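Local coordinates for GTP-binding protein REM 1 (PDB 2NZJ) that binds GDP and probably acts as a Ras-family small GTPase of the Rad and Gem-like group, at residues E128-V131 / E132-R135. Numbering follows the deposited sequence.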
loop_
_atom_site.group_PDB
_atom_site.type_symbol
_atom_site.label_atom_id
_atom_site.label_comp_id
_atom_site.label_asym_id
_atom_site.label_seq_id
_atom_site.Cartn_x
_atom_site.Cartn_y
_atom_site.Cartn_z
ATOM N N GLU A 128 19.542 -1.320 0.237
ATOM C CA GLU A 128 19.980 -1.500 -1.149
ATOM C C GLU A 128 19.338 -0.441 -2.036
ATOM O O GLU A 128 19.830 -0.161 -3.116
ATOM C CB GLU A 128 19.622 -2.893 -1.691
ATOM C CG GLU A 128 20.132 -4.072 -0.857
ATOM C CD GLU A 128 20.109 -5.421 -1.604
ATOM O OE1 GLU A 128 19.293 -5.596 -2.554
ATOM O OE2 GLU A 128 20.933 -6.305 -1.245
ATOM N N VAL A 129 18.235 0.142 -1.588
ATOM C CA VAL A 129 17.527 1.137 -2.365
ATOM C C VAL A 129 17.534 2.437 -1.606
ATOM O O VAL A 129 17.042 2.509 -0.478
ATOM C CB VAL A 129 16.082 0.716 -2.611
ATOM C CG1 VAL A 129 15.404 1.737 -3.469
ATOM C CG2 VAL A 129 16.039 -0.664 -3.269
ATOM N N SER A 130 18.105 3.468 -2.210
ATOM C CA SER A 130 18.235 4.743 -1.534
ATOM C C SER A 130 16.894 5.438 -1.400
ATOM O O SER A 130 15.950 5.123 -2.126
ATOM C CB SER A 130 19.181 5.650 -2.308
ATOM O OG SER A 130 18.518 6.175 -3.433
ATOM N N VAL A 131 16.825 6.404 -0.485
ATOM C CA VAL A 131 15.644 7.256 -0.367
ATOM C C VAL A 131 15.407 7.984 -1.677
ATOM O O VAL A 131 14.287 8.129 -2.108
ATOM C CB VAL A 131 15.787 8.379 0.689
ATOM C CG1 VAL A 131 14.456 8.589 1.352
ATOM C CG2 VAL A 131 16.888 8.097 1.703
ATOM N N GLU A 132 16.489 8.469 -2.280
ATOM C CA GLU A 132 16.430 9.235 -3.517
ATOM C C GLU A 132 15.870 8.383 -4.646
ATOM O O GLU A 132 15.155 8.876 -5.503
ATOM C CB GLU A 132 17.820 9.758 -3.883
ATOM C CG GLU A 132 18.394 10.856 -2.936
ATOM C CD GLU A 132 19.061 10.321 -1.631
ATOM O OE1 GLU A 132 19.209 9.084 -1.450
ATOM O OE2 GLU A 132 19.437 11.169 -0.774
ATOM N N GLU A 133 16.180 7.095 -4.629
ATOM C CA GLU A 133 15.678 6.175 -5.648
ATOM C C GLU A 133 14.186 5.939 -5.490
ATOM O O GLU A 133 13.456 5.925 -6.474
ATOM C CB GLU A 133 16.481 4.877 -5.624
ATOM C CG GLU A 133 17.921 5.106 -6.159
ATOM C CD GLU A 133 18.861 3.909 -5.996
ATOM O OE1 GLU A 133 18.784 3.207 -4.956
ATOM O OE2 GLU A 133 19.694 3.691 -6.919
ATOM N N GLY A 134 13.727 5.793 -4.256
ATOM C CA GLY A 134 12.307 5.710 -3.973
ATOM C C GLY A 134 11.570 6.963 -4.401
ATOM O O GLY A 134 10.508 6.899 -4.995
ATOM N N ARG A 135 12.137 8.117 -4.115
ATOM C CA ARG A 135 11.509 9.372 -4.490
ATOM C C ARG A 135 11.402 9.551 -6.020
ATOM O O ARG A 135 10.338 9.902 -6.533
ATOM C CB ARG A 135 12.268 10.541 -3.874
ATOM C CG ARG A 135 12.050 10.698 -2.394
ATOM C CD ARG A 135 12.647 12.025 -1.911
ATOM N NE ARG A 135 12.720 12.089 -0.444
ATOM C CZ ARG A 135 13.791 12.442 0.269
ATOM N NH1 ARG A 135 14.937 12.801 -0.323
ATOM N NH2 ARG A 135 13.710 12.458 1.598
#
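A capping box formed by S130 and E133 starts helix 131-141 and illustrates how a helix whose first amides lack the acceptor of a preceding turn can borrow one from a side chain. S130 occupies the N-cap, and its OG takes the bond from E133 N at 2.8 Å. With chi1 at 77°, OG sits between the serine's own backbone N and carbonyl carbon, turned toward the E133 amide. The return bond closes the box: S130 N donates to E133 OE1 at 2.8 Å, nearly straight at 170°. It meets the carboxylate on its anti side, 20° out of plane. In E133, CG beside the residue's own backbone N and an extended chain beyond it bring the carboxylate to the amide of S130. The same OE1 makes a salt bridge with R90, and a hydrophobic contact flanks the box where V129 CG1 lies 4.0 Å from E133 CB. With an alanine here in place of E133, S130 N is likely to lose its side-chain acceptor and R90 this carboxylate partner. In this Ras-family fold the helix follows the loop after strand 114-119 and leads to edge strand 144-147. Its regular bonding begins at once, G134 N reaching S130 O at 3.2 Å and R135 N reaching V131 O at 2.9 Å. One turn apart, V131 and R135 lie side by side, V131 CG1 resting 3.9 Å from R135 NH2 over one guanidinium face, toward its rim, while V131 also touches E147 and R135 touches F145 on that strand.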